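PDB 4DIM: phosphoribosylglycinamide synthetase, which probably binds ATP and acts as a metal-dependent ligase of the ATP-grasp family. Local coordinates for residues I31-G36 with L48-S53; R126-R131 with L140-L145; A282-E287 with A326-E331. All blocks are in the same frame, centred on the assembly; numbering follows the deposited sequence.

Contact 1: I31-G36 with L48-S53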
loop_
_atom_site.group_PDB
_atom_site.type_symbol
_atom_site.label_atom_id
_atom_site.label_comp_id
_atom_site.label_asym_id
_atom_site.label_seq_id
_atom_site.Cartn_x
_atom_site.Cartn_y
_atom_site.Cartn_z
ATOM N N ILE A 31 -1.490 24.583 4.485
ATOM C CA ILE A 31 -0.801 24.410 3.190
ATOM C C ILE A 31 -1.799 24.651 2.062
ATOM O O ILE A 31 -2.947 24.235 2.167
ATOM C CB ILE A 31 -0.147 22.969 3.094
ATOM C CG1 ILE A 31 0.938 22.773 4.149
ATOM C CG2 ILE A 31 0.421 22.625 1.696
ATOM C CD1 ILE A 31 1.535 21.381 4.146
ATOM N N HIS A 32 -1.327 25.230 0.954
ATOM C CA HIS A 32 -2.121 25.495 -0.253
ATOM C C HIS A 32 -2.043 24.251 -1.158
ATOM O O HIS A 32 -1.001 23.974 -1.756
ATOM C CB HIS A 32 -1.592 26.751 -0.967
ATOM C CG HIS A 32 -2.369 27.109 -2.187
ATOM N ND1 HIS A 32 -3.322 28.107 -2.161
ATOM C CD2 HIS A 32 -2.323 26.574 -3.426
ATOM C CE1 HIS A 32 -3.817 28.154 -3.387
ATOM N NE2 HIS A 32 -3.252 27.239 -4.177
ATOM N N THR A 33 -3.119 23.477 -1.234
ATOM C CA THR A 33 -3.044 22.237 -1.978
ATOM C C THR A 33 -3.450 22.426 -3.444
ATOM O O THR A 33 -4.272 23.269 -3.803
ATOM C CB THR A 33 -3.824 21.126 -1.281
ATOM O OG1 THR A 33 -5.157 21.552 -1.017
ATOM C CG2 THR A 33 -3.185 20.736 0.018
ATOM N N ILE A 34 -2.791 21.639 -4.287
ATOM C CA ILE A 34 -3.000 21.571 -5.702
ATOM C C ILE A 34 -3.288 20.119 -5.981
ATOM O O ILE A 34 -2.418 19.285 -5.740
ATOM C CB ILE A 34 -1.773 22.098 -6.478
ATOM C CG1 ILE A 34 -1.482 23.568 -6.144
ATOM C CG2 ILE A 34 -1.964 21.911 -7.993
ATOM C CD1 ILE A 34 -0.134 23.789 -5.815
ATOM N N ALA A 35 -4.513 19.811 -6.422
ATOM C CA ALA A 35 -4.901 18.468 -6.805
ATOM C C ALA A 35 -4.380 18.132 -8.206
ATOM O O ALA A 35 -4.881 18.692 -9.184
ATOM C CB ALA A 35 -6.414 18.344 -6.777
ATOM N N GLY A 36 -3.355 17.270 -8.285
ATOM C CA GLY A 36 -2.814 16.779 -9.555
ATOM C C GLY A 36 -3.703 15.625 -9.994
ATOM O O GLY A 36 -3.591 14.529 -9.439
ATOM N N LEU A 48 -11.440 20.165 -0.623
ATOM C CA LEU A 48 -10.330 20.434 0.304
ATOM C C LEU A 48 -9.217 21.149 -0.448
ATOM O O LEU A 48 -8.530 21.983 0.150
ATOM C CB LEU A 48 -9.753 19.151 0.950
ATOM C CG LEU A 48 -10.520 18.536 2.125
ATOM C CD1 LEU A 48 -10.107 17.055 2.338
ATOM C CD2 LEU A 48 -10.301 19.349 3.406
ATOM N N ALA A 49 -9.012 20.802 -1.753
ATOM C CA ALA A 49 -7.951 21.412 -2.575
ATOM C C ALA A 49 -8.230 22.856 -2.911
ATOM O O ALA A 49 -9.359 23.207 -3.258
ATOM C CB ALA A 49 -7.739 20.635 -3.864
ATOM N N ASP A 50 -7.186 23.690 -2.830
ATOM C CA ASP A 50 -7.267 25.109 -3.186
ATOM C C ASP A 50 -7.193 25.280 -4.730
ATOM O O ASP A 50 -7.842 26.168 -5.283
ATOM C CB ASP A 50 -6.139 25.912 -2.511
ATOM C CG ASP A 50 -6.161 25.904 -0.997
ATOM O OD1 ASP A 50 -6.489 24.853 -0.419
ATOM O OD2 ASP A 50 -5.788 26.941 -0.387
ATOM N N GLU A 51 -6.400 24.422 -5.402
ATOM C CA GLU A 51 -6.184 24.427 -6.850
ATOM C C GLU A 51 -6.363 23.017 -7.442
ATOM O O GLU A 51 -6.277 22.032 -6.717
ATOM C CB GLU A 51 -4.739 24.900 -7.129
ATOM C CG GLU A 51 -4.544 25.843 -8.289
ATOM C CD GLU A 51 -3.232 26.592 -8.161
ATOM O OE1 GLU A 51 -3.062 27.301 -7.142
ATOM O OE2 GLU A 51 -2.354 26.428 -9.040
ATOM N N ILE A 52 -6.599 22.940 -8.775
ATOM C CA ILE A 52 -6.700 21.691 -9.524
ATOM C C ILE A 52 -5.848 21.839 -10.722
ATOM O O ILE A 52 -5.995 22.833 -11.417
ATOM C CB ILE A 52 -8.138 21.294 -9.928
ATOM C CG1 ILE A 52 -9.075 21.321 -8.692
ATOM C CG2 ILE A 52 -8.131 19.899 -10.621
ATOM C CD1 ILE A 52 -10.490 20.975 -8.927
ATOM N N SER A 53 -4.952 20.876 -10.965
ATOM C CA SER A 53 -4.046 20.865 -12.122
ATOM C C SER A 53 -4.318 19.580 -12.841
ATOM O O SER A 53 -4.182 18.506 -12.255
ATOM C CB SER A 53 -2.583 20.988 -11.698
ATOM O OG SER A 53 -1.762 21.274 -12.818
#

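Contact 2: R126-R131 with L140-L145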
loop_
_atom_site.group_PDB
_atom_site.type_symbol
_atom_site.label_atom_id
_atom_site.label_comp_id
_atom_site.label_asym_id
_atom_site.label_seq_id
_atom_site.Cartn_x
_atom_site.Cartn_y
_atom_site.Cartn_z
ATOM N N ARG A 126 13.673 -15.864 -4.319
ATOM C CA ARG A 126 14.714 -15.676 -5.322
ATOM C C ARG A 126 14.245 -16.185 -6.674
ATOM O O ARG A 126 13.405 -17.090 -6.726
ATOM C CB ARG A 126 15.991 -16.413 -4.880
ATOM C CG ARG A 126 16.591 -15.891 -3.546
ATOM C CD ARG A 126 17.750 -16.742 -3.022
ATOM N NE ARG A 126 17.320 -18.109 -2.713
ATOM C CZ ARG A 126 18.124 -19.116 -2.385
ATOM N NH1 ARG A 126 19.440 -18.926 -2.289
ATOM N NH2 ARG A 126 17.621 -20.322 -2.143
ATOM N N HIS A 127 14.771 -15.602 -7.766
ATOM C CA HIS A 127 14.367 -16.024 -9.110
ATOM C C HIS A 127 15.491 -16.032 -10.105
ATOM O O HIS A 127 16.452 -15.254 -10.034
ATOM C CB HIS A 127 13.234 -15.143 -9.671
ATOM C CG HIS A 127 13.645 -13.771 -10.126
ATOM N ND1 HIS A 127 14.069 -13.521 -11.415
ATOM C CD2 HIS A 127 13.640 -12.610 -9.445
ATOM C CE1 HIS A 127 14.306 -12.220 -11.476
ATOM N NE2 HIS A 127 14.047 -11.629 -10.316
ATOM N N PHE A 128 15.290 -16.869 -11.111
ATOM C CA PHE A 128 16.228 -16.998 -12.210
ATOM C C PHE A 128 15.507 -16.876 -13.554
ATOM O O PHE A 128 14.447 -17.479 -13.762
ATOM C CB PHE A 128 16.985 -18.331 -12.082
ATOM C CG PHE A 128 18.094 -18.231 -11.066
ATOM C CD1 PHE A 128 19.257 -17.526 -11.353
ATOM C CD2 PHE A 128 17.921 -18.715 -9.782
ATOM C CE1 PHE A 128 20.269 -17.392 -10.404
ATOM C CE2 PHE A 128 18.934 -18.578 -8.822
ATOM C CZ PHE A 128 20.110 -17.932 -9.145
ATOM N N VAL A 129 16.114 -16.082 -14.457
ATOM C CA VAL A 129 15.609 -15.816 -15.822
ATOM C C VAL A 129 16.238 -16.865 -16.793
ATOM O O VAL A 129 17.182 -16.574 -17.519
ATOM C CB VAL A 129 15.827 -14.337 -16.295
ATOM C CG1 VAL A 129 14.683 -13.430 -15.842
ATOM C CG2 VAL A 129 17.168 -13.759 -15.824
ATOM N N VAL A 130 15.716 -18.099 -16.734
ATOM C CA VAL A 130 16.131 -19.267 -17.526
ATOM C C VAL A 130 15.799 -19.094 -19.052
ATOM O O VAL A 130 14.800 -18.475 -19.401
ATOM C CB VAL A 130 15.462 -20.562 -16.938
ATOM C CG1 VAL A 130 13.949 -20.430 -16.785
ATOM C CG2 VAL A 130 15.781 -21.802 -17.753
ATOM N N ARG A 131 16.644 -19.651 -19.946
ATOM C CA ARG A 131 16.433 -19.639 -21.421
ATOM C C ARG A 131 16.444 -21.080 -22.045
ATOM O O ARG A 131 16.092 -21.199 -23.213
ATOM C CB ARG A 131 17.463 -18.724 -22.146
ATOM C CG ARG A 131 16.975 -17.275 -22.218
ATOM C CD ARG A 131 18.034 -16.227 -22.521
ATOM N NE ARG A 131 17.480 -14.871 -22.421
ATOM C CZ ARG A 131 18.136 -13.743 -22.694
ATOM N NH1 ARG A 131 19.403 -13.782 -23.102
ATOM N NH2 ARG A 131 17.531 -12.567 -22.566
ATOM N N LEU A 140 17.939 -24.233 -10.442
ATOM C CA LEU A 140 17.385 -25.061 -9.338
ATOM C C LEU A 140 18.397 -25.405 -8.192
ATOM O O LEU A 140 17.946 -25.769 -7.093
ATOM C CB LEU A 140 16.822 -26.411 -9.855
ATOM C CG LEU A 140 15.600 -26.434 -10.772
ATOM C CD1 LEU A 140 14.818 -27.711 -10.592
ATOM C CD2 LEU A 140 14.713 -25.229 -10.588
ATOM N N GLU A 141 19.723 -25.333 -8.452
ATOM C CA GLU A 141 20.717 -25.620 -7.424
ATOM C C GLU A 141 20.790 -24.459 -6.418
ATOM O O GLU A 141 21.090 -24.706 -5.237
ATOM C CB GLU A 141 22.101 -25.951 -8.033
ATOM C CG GLU A 141 23.125 -24.825 -8.098
ATOM C CD GLU A 141 24.421 -25.276 -8.750
ATOM O OE1 GLU A 141 25.407 -25.508 -8.011
ATOM O OE2 GLU A 141 24.430 -25.461 -9.990
ATOM N N ASN A 142 20.493 -23.214 -6.867
ATOM C CA ASN A 142 20.465 -22.007 -6.014
ATOM C C ASN A 142 19.012 -21.591 -5.652
ATOM O O ASN A 142 18.780 -20.437 -5.272
ATOM C CB ASN A 142 21.180 -20.845 -6.726
ATOM C CG ASN A 142 22.580 -21.194 -7.195
ATOM O OD1 ASN A 142 22.847 -21.328 -8.401
ATOM N ND2 ASN A 142 23.503 -21.356 -6.249
ATOM N N LEU A 143 18.052 -22.539 -5.726
ATOM C CA LEU A 143 16.622 -22.292 -5.490
ATOM C C LEU A 143 16.006 -23.436 -4.661
ATOM O O LEU A 143 16.259 -24.611 -4.966
ATOM C CB LEU A 143 15.892 -22.208 -6.879
ATOM C CG LEU A 143 14.994 -20.993 -7.245
ATOM C CD1 LEU A 143 15.704 -19.633 -7.030
ATOM C CD2 LEU A 143 14.550 -21.103 -8.665
ATOM N N LYS A 144 15.141 -23.090 -3.677
ATOM C CA LYS A 144 14.433 -24.085 -2.872
ATOM C C LYS A 144 13.054 -24.377 -3.496
ATOM O O LYS A 144 12.368 -23.453 -3.953
ATOM C CB LYS A 144 14.313 -23.638 -1.373
ATOM C CG LYS A 144 13.070 -22.813 -0.957
ATOM C CD LYS A 144 13.151 -22.331 0.512
ATOM C CE LYS A 144 12.306 -21.103 0.798
ATOM N NZ LYS A 144 13.092 -19.840 0.678
ATOM N N LEU A 145 12.669 -25.666 -3.528
ATOM C CA LEU A 145 11.347 -26.096 -4.007
ATOM C C LEU A 145 10.294 -25.753 -2.939
ATOM O O LEU A 145 10.653 -25.651 -1.765
ATOM C CB LEU A 145 11.309 -27.615 -4.309
ATOM C CG LEU A 145 11.696 -28.016 -5.726
ATOM C CD1 LEU A 145 13.151 -27.668 -6.019
ATOM C CD2 LEU A 145 11.428 -29.491 -5.945
#

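Contact 3: A282-E287 with A326-E331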
loop_
_atom_site.group_PDB
_atom_site.type_symbol
_atom_site.label_atom_id
_atom_site.label_comp_id
_atom_site.label_asym_id
_atom_site.label_seq_id
_atom_site.Cartn_x
_atom_site.Cartn_y
_atom_site.Cartn_z
ATOM N N ALA A 282 -2.727 1.758 1.425
ATOM C CA ALA A 282 -4.130 2.171 1.313
ATOM C C ALA A 282 -4.944 1.498 2.369
ATOM O O ALA A 282 -4.382 0.904 3.267
ATOM C CB ALA A 282 -4.662 1.812 -0.058
ATOM N N ASN A 283 -6.268 1.628 2.276
ATOM C CA ASN A 283 -7.260 0.901 3.045
ATOM C C ASN A 283 -7.153 1.099 4.522
ATOM O O ASN A 283 -7.221 0.133 5.282
ATOM C CB ASN A 283 -7.156 -0.590 2.701
ATOM C CG ASN A 283 -7.156 -0.844 1.224
ATOM O OD1 ASN A 283 -6.269 -1.525 0.688
ATOM N ND2 ASN A 283 -8.119 -0.266 0.527
ATOM N N CYS A 284 -7.004 2.365 4.917
ATOM C CA CYS A 284 -6.918 2.855 6.290
ATOM C C CYS A 284 -5.617 2.519 6.988
ATOM O O CYS A 284 -5.502 2.758 8.194
ATOM C CB CYS A 284 -8.122 2.403 7.103
ATOM S SG CYS A 284 -9.701 2.794 6.300
ATOM N N LEU A 285 -4.596 2.107 6.263
ATOM C CA LEU A 285 -3.325 1.872 6.942
ATOM C C LEU A 285 -2.727 3.168 7.551
ATOM O O LEU A 285 -2.226 3.081 8.658
ATOM C CB LEU A 285 -2.326 1.167 6.054
ATOM C CG LEU A 285 -2.695 -0.306 5.818
ATOM C CD1 LEU A 285 -2.022 -0.874 4.614
ATOM C CD2 LEU A 285 -2.269 -1.182 7.001
ATOM N N PRO A 286 -2.860 4.387 7.002
ATOM C CA PRO A 286 -2.318 5.562 7.727
ATOM C C PRO A 286 -3.066 5.841 9.030
ATOM O O PRO A 286 -2.484 6.245 10.022
ATOM C CB PRO A 286 -2.486 6.709 6.732
ATOM C CG PRO A 286 -2.817 6.058 5.430
ATOM C CD PRO A 286 -3.444 4.774 5.711
ATOM N N GLU A 287 -4.356 5.547 9.023
ATOM C CA GLU A 287 -5.221 5.637 10.190
ATOM C C GLU A 287 -4.787 4.596 11.238
ATOM O O GLU A 287 -4.789 4.930 12.414
ATOM C CB GLU A 287 -6.701 5.443 9.789
ATOM C CG GLU A 287 -7.309 6.620 9.032
ATOM C CD GLU A 287 -6.950 6.855 7.578
ATOM O OE1 GLU A 287 -6.387 5.935 6.947
ATOM O OE2 GLU A 287 -7.251 7.957 7.058
ATOM N N ALA A 326 -9.537 -1.933 10.945
ATOM C CA ALA A 326 -10.169 -1.207 9.840
ATOM C C ALA A 326 -10.734 -2.200 8.903
ATOM O O ALA A 326 -10.015 -3.115 8.509
ATOM C CB ALA A 326 -9.169 -0.323 9.111
ATOM N N ARG A 327 -12.014 -2.079 8.587
ATOM C CA ARG A 327 -12.657 -2.985 7.662
ATOM C C ARG A 327 -13.522 -2.271 6.657
ATOM O O ARG A 327 -14.307 -1.388 7.022
ATOM C CB ARG A 327 -13.531 -3.952 8.461
ATOM C CG ARG A 327 -12.741 -5.090 9.021
ATOM C CD ARG A 327 -13.677 -6.142 9.521
ATOM N NE ARG A 327 -12.921 -7.158 10.241
ATOM C CZ ARG A 327 -13.391 -7.936 11.199
ATOM N NH1 ARG A 327 -14.664 -7.843 11.581
ATOM N NH2 ARG A 327 -12.594 -8.809 11.798
HETATM N N MSE A 328 -13.462 -2.744 5.399
HETATM C CA MSE A 328 -14.360 -2.269 4.355
HETATM C C MSE A 328 -15.728 -2.905 4.575
HETATM O O MSE A 328 -15.799 -4.089 4.913
HETATM C CB MSE A 328 -13.855 -2.619 2.948
HETATM C CG MSE A 328 -12.424 -2.124 2.630
HETATM SE SE MSE A 328 -11.960 -0.180 3.015
HETATM C CE MSE A 328 -10.799 -0.390 4.625
ATOM N N ILE A 329 -16.807 -2.112 4.408
ATOM C CA ILE A 329 -18.194 -2.587 4.412
ATOM C C ILE A 329 -18.471 -3.095 3.001
ATOM O O ILE A 329 -18.281 -2.351 2.049
ATOM C CB ILE A 329 -19.235 -1.512 4.832
ATOM C CG1 ILE A 329 -18.921 -0.935 6.235
ATOM C CG2 ILE A 329 -20.651 -2.129 4.810
ATOM C CD1 ILE A 329 -19.764 0.257 6.573
ATOM N N ILE A 330 -18.900 -4.345 2.858
ATOM C CA ILE A 330 -19.160 -4.928 1.538
ATOM C C ILE A 330 -20.495 -5.653 1.514
ATOM O O ILE A 330 -21.048 -5.974 2.574
ATOM C CB ILE A 330 -17.997 -5.886 1.138
ATOM C CG1 ILE A 330 -17.838 -7.055 2.136
ATOM C CG2 ILE A 330 -16.670 -5.114 1.004
ATOM C CD1 ILE A 330 -17.195 -8.203 1.582
ATOM N N GLU A 331 -21.019 -5.898 0.298
ATOM C CA GLU A 331 -22.259 -6.667 0.088
ATOM C C GLU A 331 -21.891 -7.901 -0.723
ATOM O O GLU A 331 -21.230 -7.778 -1.749
ATOM C CB GLU A 331 -23.349 -5.830 -0.599
ATOM C CG GLU A 331 -24.641 -6.595 -0.852
ATOM C CD GLU A 331 -25.349 -7.144 0.371
ATOM O OE1 GLU A 331 -25.742 -6.335 1.243
ATOM O OE2 GLU A 331 -25.555 -8.377 0.434
#

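Contact 1: I31-G36 with L48-S53
The His-32 imidazole carries Asp-50 over one face and meets Glu-51 at its edge. Asp-50 CB stands 3.5 Å from the centroid of the His-32 ring in a CH-pi contact, offset toward the rim. At the edge, His-32 NE2 donates to Glu-51 OE1 over 3.0 Å with an N-H...O angle of 151°, reaching the anti side of a carboxylate whose plane is turned 67° from the ring. His-32 CG lies anti to the backbone N (chi1 -179°), and the ring beyond it meets both acidic neighbours. OE2, the other oxygen of Glu-51, is salt-bridged to Arg-9, so this carboxylate joins two basic side chains, and together they may hold it ionised. Alongside the acid's chain, Ile-34 CG1 packs 3.7 Å from Glu-51 CB, the two side chains pointing the same way.

The backbones pair in parallel as the first and last strands of a beta-alpha-beta unit, linked through helix 43-48, in the Rossmann-like sheet where 51-54 is an outermost strand. Ala-35 bonds through both its N and its O: the N donates to Glu-51 O at 2.9 Å, and the O accepts from Ser-53 N at 2.8 Å. Earlier, Thr-33 O accepts from Glu-51 N at 2.9 Å and, weakly, from Asp-50 N. On the sheet face where helices 20-29 and 43-48 pack, small residues suit the close fit: Ala-35 CB lies 3.9 Å from Ala-49 CB and also touches Tyr-23 and Leu-46.

Contact 2: R126-R131 with L140-L145
Arg-126 presents one face of its guanidinium to the backbone carbonyl of Asn-142, whose O sits over the centre of the group, 3.2 Å from CZ. The N-H bonds of a guanidinium lie in its plane, and an oxygen above that plane is badly placed to receive them; neither NH1 nor NH2 is hydrogen-bonded to it, and any attraction is probably electrostatic, between a partial negative charge and a delocalised positive one. The arginine chain bends at chi3 (-62°), which carries NE out of the line of the preceding carbons. The group's stronger partner is Glu-189: NH2 forms a salt bridge with its OE1, and the same oxygen accepts from Lys-144 N. Closer to the backbone, Arg-126 CB lies 3.9 Å from Leu-143 CD1.

The CB of His-127 points away from 140-145, and its side chain touches Tyr-111 and Lys-114 of helix 110-120; it meets Leu-143 CD1 through its backbone N.

Phe-128 completes the contact. Leu-143 CD1 comes to the edge of its ring, 3.7 Å from CD2, as the two side chains slide past each other in opposite directions. Asn-142 CB approaches CE2 obliquely, at 3.8 Å. A broad aromatic suits this place, because it also touches both strand 186-189, at Val-187, and helix 133-141, at Ala-139, within the ATP-grasp region.

Chemically the contact divides in two. Phe-128 and Leu-143 supply apolar packing, whereas the Arg-126 end is probably governed by charge; there Glu-189 probably offsets the like charges of Arg-126 NH2 and Lys-144 NZ, which are 5.4 Å apart.

Contact 3: A282-E287 with A326-E331
Cys-284 and Ala-326 pack methylene against methyl: Cys-284 CB lies 3.5 Å from Ala-326 CB. Both are small residues, suited to a buried spot where the backbones come near, with their CA atoms 6.3 Å apart. A second apolar touch joins the Met-328 methyl to the cysteine sulfur. Residue Met-328 is built as selenomethionine, and its terminal CE comes within 3.8 Å of Cys-284 SG and 4.1 Å of Asn-283 CB. Bends at chi2 (-50°, placing SE) and chi3 bring CE to the turn, which a flexible, unbranched side chain can readily do.

The contact with a polar atom is of the van der Waals kind. The same CE approaches Asn-283 O at 3.7 Å, so one methyl rests against two consecutive residues.

Backbone bonding shapes the first partner. Ala-282 to Leu-285 form a type I' turn closed by Leu-285 N donating to Ala-282 O at 3.2 Å; Asn-283 and Cys-284 both take positive phi, a conformation asparagine tolerates well. Cys-284 then occupies the N-cap position of helix 285-293. The turn that leads into this helix lies against strand 323-329, which runs between strands 223-230 and 375-381 of the large antiparallel sheet; Cys-284 reaches Gln-376 and Ile-378 on one neighbour, and Asn-283 reaches Pro-225 and His-228 on the other.

Overall arrangement
The three contacts follow one another along the chain without interlocking, and none touches another. Contact 1 and contact 3 are the nearer pair, their centres about 25 Å apart and their nearest atoms about 11 Å. Contact 2 stands far off: its centre is about 48 Å from that of contact 1 and about 37 Å from that of contact 3, across the centre of the chain from both. Together they sample the parallel N-terminal sheet, a small antiparallel sheet within the ATP-grasp region, and the large antiparallel sheet. In ATP-grasp enzymes generally, nucleotide binds between two lobes of the grasp fold; none of these contacts can be assigned to that site here.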